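Local atomic coordinates of GCN5-related N-acetyltransferase (PDB entry 7N1L), a protein that probably transfers an acetyl group from acetyl-CoA to an amine of a substrate that has not been established. Residues A73-G78 and E133-S138; D93-E96 and L101-G104; D114-G119 and P148-K153. All coordinates share one frame; numbering follows the deposited sequence.

Contact 1: A73-G78 and E133-S138; sequences AAEALG and EERSWS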
loop_
_atom_site.group_PDB
_atom_site.type_symbol
_atom_site.label_atom_id
_atom_site.label_comp_id
_atom_site.label_asym_id
_atom_site.label_seq_id
_atom_site.Cartn_x
_atom_site.Cartn_y
_atom_site.Cartn_z
ATOM N N ALA A 73 -9.346 -1.257 -6.738
ATOM C CA ALA A 73 -8.597 -0.905 -5.536
ATOM C C ALA A 73 -7.765 0.359 -5.741
ATOM O O ALA A 73 -7.373 0.993 -4.762
ATOM C CB ALA A 73 -7.672 -2.043 -5.117
ATOM N N ALA A 74 -7.380 0.652 -6.979
ATOM C CA ALA A 74 -6.593 1.821 -7.340
ATOM C C ALA A 74 -7.484 2.961 -7.812
ATOM O O ALA A 74 -8.569 2.744 -8.365
ATOM C CB ALA A 74 -5.583 1.483 -8.436
ATOM N N GLU A 75 -7.031 4.181 -7.571
ATOM C CA GLU A 75 -7.661 5.350 -8.165
ATOM C C GLU A 75 -6.542 6.283 -8.612
ATOM O O GLU A 75 -5.398 6.187 -8.163
ATOM C CB GLU A 75 -8.614 6.062 -7.189
ATOM C CG GLU A 75 -9.723 5.154 -6.619
ATOM C CD GLU A 75 -10.515 5.841 -5.547
ATOM O OE1 GLU A 75 -11.217 6.818 -5.860
ATOM O OE2 GLU A 75 -10.403 5.427 -4.363
ATOM N N ALA A 76 -6.866 7.156 -9.544
ATOM C CA ALA A 76 -5.874 8.066 -10.070
ATOM C C ALA A 76 -6.546 9.421 -10.250
ATOM O O ALA A 76 -7.647 9.515 -10.808
ATOM C CB ALA A 76 -5.278 7.530 -11.376
ATOM N N LEU A 77 -5.899 10.450 -9.734
ATOM C CA LEU A 77 -6.315 11.826 -9.941
ATOM C C LEU A 77 -5.498 12.417 -11.081
ATOM O O LEU A 77 -4.306 12.139 -11.194
ATOM C CB LEU A 77 -6.109 12.583 -8.638
ATOM C CG LEU A 77 -7.007 13.654 -8.087
ATOM C CD1 LEU A 77 -8.454 13.313 -8.160
ATOM C CD2 LEU A 77 -6.594 13.625 -6.616
ATOM N N GLY A 78 -6.163 13.150 -11.972
ATOM C CA GLY A 78 -5.499 13.749 -13.118
ATOM C C GLY A 78 -5.541 15.269 -13.088
ATOM O O GLY A 78 -6.497 15.879 -12.597
ATOM N N GLU A 133 -11.839 13.637 4.829
ATOM C CA GLU A 133 -13.105 13.528 5.540
ATOM C C GLU A 133 -14.076 12.629 4.792
ATOM O O GLU A 133 -14.722 11.767 5.392
ATOM C CB GLU A 133 -13.727 14.915 5.730
ATOM C CG GLU A 133 -14.838 14.954 6.782
ATOM C CD GLU A 133 -15.746 16.183 6.691
ATOM O OE1 GLU A 133 -16.274 16.486 5.590
ATOM O OE2 GLU A 133 -15.942 16.839 7.739
ATOM N N GLU A 134 -14.172 12.807 3.476
ATOM C CA GLU A 134 -15.070 11.990 2.667
ATOM C C GLU A 134 -14.743 10.506 2.816
ATOM O O GLU A 134 -15.650 9.666 2.867
ATOM C CB GLU A 134 -14.985 12.448 1.202
ATOM C CG GLU A 134 -15.306 11.421 0.134
ATOM C CD GLU A 134 -15.045 11.921 -1.305
ATOM O OE1 GLU A 134 -15.589 12.980 -1.672
ATOM O OE2 GLU A 134 -14.343 11.242 -2.090
ATOM N N ARG A 135 -13.457 10.170 2.923
ATOM C CA ARG A 135 -13.035 8.781 2.929
ATOM C C ARG A 135 -12.788 8.210 4.320
ATOM O O ARG A 135 -12.477 7.025 4.419
ATOM C CB ARG A 135 -11.763 8.614 2.087
ATOM C CG ARG A 135 -11.884 9.067 0.624
ATOM C CD ARG A 135 -12.916 8.245 -0.189
ATOM N NE ARG A 135 -12.911 8.657 -1.584
ATOM C CZ ARG A 135 -12.228 8.041 -2.540
ATOM N NH1 ARG A 135 -11.551 6.921 -2.299
ATOM N NH2 ARG A 135 -12.186 8.581 -3.762
ATOM N N SER A 136 -12.954 8.999 5.392
ATOM C CA SER A 136 -12.565 8.609 6.766
ATOM C C SER A 136 -11.097 8.203 6.845
ATOM O O SER A 136 -10.740 7.174 7.426
ATOM C CB SER A 136 -13.447 7.492 7.337
ATOM O OG SER A 136 -14.749 7.962 7.583
ATOM N N TRP A 137 -10.241 9.005 6.238
ATOM C CA TRP A 137 -8.811 8.785 6.349
ATOM C C TRP A 137 -8.294 9.381 7.645
ATOM O O TRP A 137 -8.606 10.530 7.970
ATOM C CB TRP A 137 -8.066 9.407 5.176
ATOM C CG TRP A 137 -8.239 8.615 3.954
ATOM C CD1 TRP A 137 -8.787 7.357 3.859
ATOM C CD2 TRP A 137 -7.908 9.020 2.624
ATOM N NE1 TRP A 137 -8.801 6.952 2.540
ATOM C CE2 TRP A 137 -8.278 7.958 1.761
ATOM C CE3 TRP A 137 -7.357 10.188 2.073
ATOM C CZ2 TRP A 137 -8.078 8.018 0.373
ATOM C CZ3 TRP A 137 -7.161 10.252 0.694
ATOM C CH2 TRP A 137 -7.516 9.175 -0.139
ATOM N N SER A 138 -7.553 8.571 8.404
ATOM C CA SER A 138 -6.744 9.071 9.506
ATOM C C SER A 138 -5.399 9.599 9.029
ATOM O O SER A 138 -4.733 10.328 9.771
ATOM C CB SER A 138 -6.517 7.979 10.555
ATOM O OG SER A 138 -5.741 6.930 10.011
#
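Glu75 and Arg135 form an end-on salt bridge, linking strand 74-81 of the GNAT sheet to the end of the short helix 132-135. The two groups come from opposite directions; their planes are 8° apart, and the carboxylate lies at the guanidinium edge, in its plane. Each nitrogen serves its own oxygen: Arg135 NH1 reaches Glu75 OE2 at 2.8 Å, and Arg135 NH2 reaches Glu75 OE1 at 2.9 Å. Both oxygens use their syn lone pairs and both bonds are nearly straight, which fixes the rotation of the two flat groups against one another.

Both side chains contribute to the reach: Glu75 runs extended beyond CG (chi2 173°), while Arg135 bends at chi2 to turn its head toward the strand. A second carboxylate steadies that head. Glu134, the preceding residue, takes Arg135 NE on the anti lone pair of OE2 at 3.0 Å, again in the guanidinium plane, and the three residues form a salt-bridge network. Asp93 on the neighbouring strand adds a further acid at Arg135 NH1. Together Glu75, Glu134 and Asp93 surround the guanidinium and hold its orientation.

Just past Arg135 the helix ends in a Schellman motif: Ser136, with phi at +55°, turns the chain into strand 137-144, and its N donates to Glu133 O at 3.3 Å. The turn brings the Trp137 indole under Arg135, whose CB lies 3.4 Å above the ring plane, displaced toward the rim.

Contact 2: D93-E96 and L101-G104; sequences DLPE and LRAG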
loop_
_atom_site.group_PDB
_atom_site.type_symbol
_atom_site.label_atom_id
_atom_site.label_comp_id
_atom_site.label_asym_id
_atom_site.label_seq_id
_atom_site.Cartn_x
_atom_site.Cartn_y
_atom_site.Cartn_z
ATOM N N ASP A 93 -7.165 3.631 -1.518
ATOM C CA ASP A 93 -8.002 3.863 -0.342
ATOM C C ASP A 93 -8.011 2.532 0.419
ATOM O O ASP A 93 -8.719 1.597 0.040
ATOM C CB ASP A 93 -9.408 4.308 -0.744
ATOM C CG ASP A 93 -10.292 4.664 0.465
ATOM O OD1 ASP A 93 -9.960 4.258 1.598
ATOM O OD2 ASP A 93 -11.362 5.292 0.290
ATOM N N LEU A 94 -7.205 2.439 1.452
ATOM C CA LEU A 94 -6.911 1.172 2.117
ATOM C C LEU A 94 -7.456 1.125 3.538
ATOM O O LEU A 94 -7.566 2.156 4.203
ATOM C CB LEU A 94 -5.406 0.896 2.170
ATOM C CG LEU A 94 -4.713 0.673 0.838
ATOM C CD1 LEU A 94 -3.225 0.531 1.037
ATOM C CD2 LEU A 94 -5.286 -0.559 0.143
ATOM N N PRO A 95 -7.805 -0.056 4.039
ATOM C CA PRO A 95 -8.184 -0.148 5.450
ATOM C C PRO A 95 -6.974 0.144 6.317
ATOM O O PRO A 95 -5.835 -0.093 5.917
ATOM C CB PRO A 95 -8.671 -1.594 5.601
ATOM C CG PRO A 95 -7.976 -2.344 4.521
ATOM C CD PRO A 95 -7.895 -1.365 3.360
ATOM N N GLU A 96 -7.233 0.743 7.480
ATOM C CA GLU A 96 -6.215 1.062 8.483
ATOM C C GLU A 96 -6.542 0.272 9.742
ATOM O O GLU A 96 -7.360 0.711 10.569
ATOM C CB GLU A 96 -6.172 2.566 8.753
ATOM C CG GLU A 96 -4.826 3.063 9.232
ATOM C CD GLU A 96 -4.416 2.413 10.547
ATOM O OE1 GLU A 96 -4.988 2.820 11.591
ATOM O OE2 GLU A 96 -3.543 1.492 10.531
ATOM N N LEU A 101 -10.201 2.859 10.929
ATOM C CA LEU A 101 -10.634 3.756 9.865
ATOM C C LEU A 101 -9.895 3.356 8.586
ATOM O O LEU A 101 -9.438 2.223 8.445
ATOM C CB LEU A 101 -10.401 5.218 10.278
ATOM C CG LEU A 101 -11.084 5.670 11.573
ATOM C CD1 LEU A 101 -10.528 6.995 12.038
ATOM C CD2 LEU A 101 -12.580 5.769 11.366
ATOM N N ARG A 102 -9.780 4.267 7.645
ATOM C CA ARG A 102 -9.045 3.983 6.423
ATOM C C ARG A 102 -7.864 4.940 6.320
ATOM O O ARG A 102 -7.706 5.850 7.133
ATOM C CB ARG A 102 -9.979 4.064 5.193
ATOM C CG ARG A 102 -11.134 2.999 5.248
ATOM C CD ARG A 102 -11.918 2.798 3.930
ATOM N NE ARG A 102 -11.148 2.104 2.899
ATOM C CZ ARG A 102 -11.126 0.787 2.714
ATOM N NH1 ARG A 102 -11.808 -0.030 3.492
ATOM N NH2 ARG A 102 -10.419 0.282 1.704
ATOM N N ALA A 103 -7.021 4.712 5.318
ATOM C CA ALA A 103 -5.906 5.593 5.022
ATOM C C ALA A 103 -5.672 5.594 3.516
ATOM O O ALA A 103 -5.977 4.616 2.831
ATOM C CB ALA A 103 -4.624 5.161 5.760
ATOM N N GLY A 104 -5.157 6.716 2.999
ATOM C CA GLY A 104 -4.752 6.791 1.600
ATOM C C GLY A 104 -3.268 6.504 1.425
ATOM O O GLY A 104 -2.447 6.844 2.273
#
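Arg102 lies across the backbone of Asp93, Leu94 and Pro95, and every atom of its side chain from CB outward finds a partner in those residues. CB starts close, 3.2 Å from Leu94 O. CG follows along the same carbonyl, and CD passes on to Asp93, whose OD1 is 3.4 Å away. A bend at chi3 (72°) then swings the head back over the partner strand. NE donates to Asp93 OD1 at 2.8 Å, arriving from above the carboxylate plane although the oxygen lies in the guanidinium plane. NH2 reaches back to the main chain, giving 2.7 Å to Asp93 O, so the arginine holds side chain and carbonyl of one residue by a side-on, two-nitrogen grip.

All this decorates an antiparallel beta hairpin of strands 84-96 and 101-111, neighbours in the GNAT sheet, here near its turn. Leu94 and Ala103 form a hydrogen-bonded pair, with Leu94 N to Ala103 O at 2.9 Å and Ala103 N to Leu94 O at 2.8 Å. Toward the turn, Glu96 N donates to Leu101 O. On the face carrying Leu94 and Ala103, Glu96 CG packs 4.1 Å from Ala103 CB, while its carboxylate turns away to the turn and accepts from Thr99 N.

Asp93 OD1 is shared, since it also accepts from Trp137 NE1. At the tip of Arg102, one face of the guanidinium covers Leu94 C and Pro95 N, with Pro95 CD 3.4 Å from NH2, and NH1 forms a salt bridge with Asp71 of the second subunit.

Contact 3: D114-G119 and P148-K153; sequences DHRGKG and PEDGRK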
loop_
_atom_site.group_PDB
_atom_site.type_symbol
_atom_site.label_atom_id
_atom_site.label_comp_id
_atom_site.label_asym_id
_atom_site.label_seq_id
_atom_site.Cartn_x
_atom_site.Cartn_y
_atom_site.Cartn_z
ATOM N N ASP A 114 7.148 19.486 -19.382
ATOM C CA ASP A 114 6.917 20.859 -19.852
ATOM C C ASP A 114 6.030 21.655 -18.914
ATOM O O ASP A 114 5.693 22.798 -19.222
ATOM C CB ASP A 114 6.280 20.864 -21.242
ATOM C CG ASP A 114 7.238 20.436 -22.312
ATOM O OD1 ASP A 114 8.442 20.744 -22.182
ATOM O OD2 ASP A 114 6.793 19.762 -23.266
ATOM N N HIS A 115 5.625 21.073 -17.798
ATOM C CA HIS A 115 4.702 21.732 -16.890
ATOM C C HIS A 115 5.236 21.734 -15.467
ATOM O O HIS A 115 4.463 21.879 -14.518
ATOM C CB HIS A 115 3.301 21.107 -17.012
ATOM C CG HIS A 115 2.672 21.366 -18.362
ATOM N ND1 HIS A 115 1.937 22.504 -18.628
ATOM C CD2 HIS A 115 2.721 20.674 -19.525
ATOM C CE1 HIS A 115 1.536 22.487 -19.890
ATOM N NE2 HIS A 115 2.009 21.394 -20.459
ATOM N N ARG A 116 6.557 21.623 -15.328
ATOM C CA ARG A 116 7.239 21.757 -14.055
ATOM C C ARG A 116 7.274 23.219 -13.623
ATOM O O ARG A 116 7.037 24.153 -14.420
ATOM C CB ARG A 116 8.672 21.233 -14.160
ATOM C CG ARG A 116 8.780 19.821 -14.698
ATOM C CD ARG A 116 8.188 18.849 -13.750
ATOM N NE ARG A 116 8.025 17.532 -14.357
ATOM C CZ ARG A 116 8.914 16.544 -14.316
ATOM N NH1 ARG A 116 10.087 16.680 -13.703
ATOM N NH2 ARG A 116 8.622 15.393 -14.913
ATOM N N GLY A 117 7.590 23.419 -12.343
ATOM C CA GLY A 117 7.724 24.773 -11.834
ATOM C C GLY A 117 6.402 25.502 -11.758
ATOM O O GLY A 117 6.386 26.733 -11.688
ATOM N N LYS A 118 5.279 24.764 -11.795
ATOM C CA LYS A 118 3.962 25.368 -11.701
ATOM C C LYS A 118 3.179 24.929 -10.471
ATOM O O LYS A 118 2.015 25.323 -10.329
ATOM C CB LYS A 118 3.133 25.050 -12.953
ATOM C CG LYS A 118 3.674 25.643 -14.265
ATOM C CD LYS A 118 2.533 25.619 -15.276
ATOM C CE LYS A 118 2.994 25.432 -16.703
ATOM N NZ LYS A 118 1.805 25.187 -17.585
ATOM N N GLY A 119 3.782 24.157 -9.565
ATOM C CA GLY A 119 3.068 23.714 -8.386
ATOM C C GLY A 119 1.993 22.668 -8.628
ATOM O O GLY A 119 1.110 22.507 -7.786
ATOM N N PRO A 148 12.150 8.392 -10.076
ATOM C CA PRO A 148 12.641 9.768 -10.154
ATOM C C PRO A 148 12.490 10.512 -8.820
ATOM O O PRO A 148 11.572 10.221 -8.058
ATOM C CB PRO A 148 11.750 10.392 -11.235
ATOM C CG PRO A 148 10.485 9.607 -11.164
ATOM C CD PRO A 148 10.867 8.214 -10.783
ATOM N N GLU A 149 13.360 11.490 -8.569
ATOM C CA GLU A 149 13.411 12.165 -7.276
ATOM C C GLU A 149 12.238 13.115 -7.020
ATOM O O GLU A 149 12.141 13.653 -5.906
ATOM C CB GLU A 149 14.724 12.964 -7.178
ATOM C CG GLU A 149 14.898 14.008 -8.326
ATOM C CD GLU A 149 16.040 15.007 -8.085
ATOM O OE1 GLU A 149 16.851 14.786 -7.160
ATOM O OE2 GLU A 149 16.127 16.021 -8.819
ATOM N N ASP A 150 11.372 13.363 -8.016
ATOM C CA ASP A 150 10.398 14.451 -7.896
ATOM C C ASP A 150 9.394 14.198 -6.767
ATOM O O ASP A 150 9.019 15.132 -6.045
ATOM C CB ASP A 150 9.727 14.699 -9.246
ATOM C CG ASP A 150 10.745 15.087 -10.328
ATOM O OD1 ASP A 150 11.482 16.096 -10.182
ATOM O OD2 ASP A 150 10.845 14.343 -11.316
ATOM N N GLY A 151 8.935 12.953 -6.599
ATOM C CA GLY A 151 8.077 12.662 -5.459
ATOM C C GLY A 151 8.763 12.991 -4.142
ATOM O O GLY A 151 8.201 13.677 -3.277
ATOM N N ARG A 152 10.005 12.531 -3.985
ATOM C CA ARG A 152 10.763 12.811 -2.762
ATOM C C ARG A 152 10.929 14.306 -2.529
ATOM O O ARG A 152 10.739 14.801 -1.408
ATOM C CB ARG A 152 12.141 12.141 -2.804
ATOM C CG ARG A 152 13.032 12.581 -1.625
ATOM C CD ARG A 152 14.312 11.725 -1.455
ATOM N NE ARG A 152 15.314 12.034 -2.467
ATOM C CZ ARG A 152 15.444 11.389 -3.621
ATOM N NH1 ARG A 152 14.627 10.385 -3.959
ATOM N NH2 ARG A 152 16.402 11.765 -4.463
ATOM N N LYS A 153 11.320 15.044 -3.570
ATOM C CA LYS A 153 11.563 16.472 -3.379
ATOM C C LYS A 153 10.293 17.199 -2.949
ATOM O O LYS A 153 10.357 18.155 -2.165
ATOM C CB LYS A 153 12.155 17.087 -4.658
ATOM C CG LYS A 153 13.666 16.830 -4.762
ATOM C CD LYS A 153 14.319 17.576 -5.922
ATOM C CE LYS A 153 14.366 19.096 -5.698
ATOM N NZ LYS A 153 15.295 19.512 -4.577
HETATM O O HOH W 1 10.220 12.762 -14.015
#
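Arg116 and Asp150 cross at about a right angle and pair through one nitrogen and one oxygen. The guanidinium and carboxylate planes are turned 73° apart, so the two groups cannot lie edge to edge and share two parallel bonds. One corner of each does the work: Arg116 NH1 stands 3.4 Å from Asp150 OD2, close enough for a salt bridge but without a direct hydrogen bond.

A water makes good part of the difference. It accepts from Arg116 NH2 at 3.2 Å and donates to Asp150 OD2 at 3.2 Å, so that OD2 is reached both by the charge and through the solvent. The arginine is held more firmly on its own side. A bend at chi2 (-66°) turns its chain after CG, and NH2 gives a hydrogen bond to Val111 O, while NE gives a weak one to His112 O. Asp150, for its part, stands in the first turn of helix 150-158, where the helix dipole would tend to stabilise its negative charge.

Arg116 opens the Arg-Gly-Lys-Gly part of the GNAT signature loop, which in relatives wraps the pyrophosphate of acetyl-CoA, and probably does so here. Gly117 and Gly119 both take positive phi, near 70°. Between them, Lys118 reaches across to His115, where NZ donates to ND1 at 2.9 Å, tilted a little from the ring plane.

The loop follows strand 101-111 and leads through Gly119, at the N-cap position, into helix 120-129. Across the ion pair, Pro148, shortly before helix 150-158, follows a cis peptide bond and packs on Tyr48 and Ala51 of helix 38-52.

How the contacts relate
Contacts 1 and 2 adjoin, with centres 8 Å apart, and share one sheet; contact 2 is nested within the chain loop that contact 1 closes. Contact 2 is the partly buried one, built on main-chain ladder bonds with an arginine laid over them, whereas contact 1 is a surface bridge between side chains alone. They also join across adjacent strands, where Ser138 N probably bonds to Arg102 O at 3.0 Å, and both reach the second subunit. Contact 3 lies on the opposite side of the chain's centre, about 22 and 26 Å from the other two (centre to centre). Its exposed, partly water-mediated ion pair contrasts with the coplanar one of contact 1.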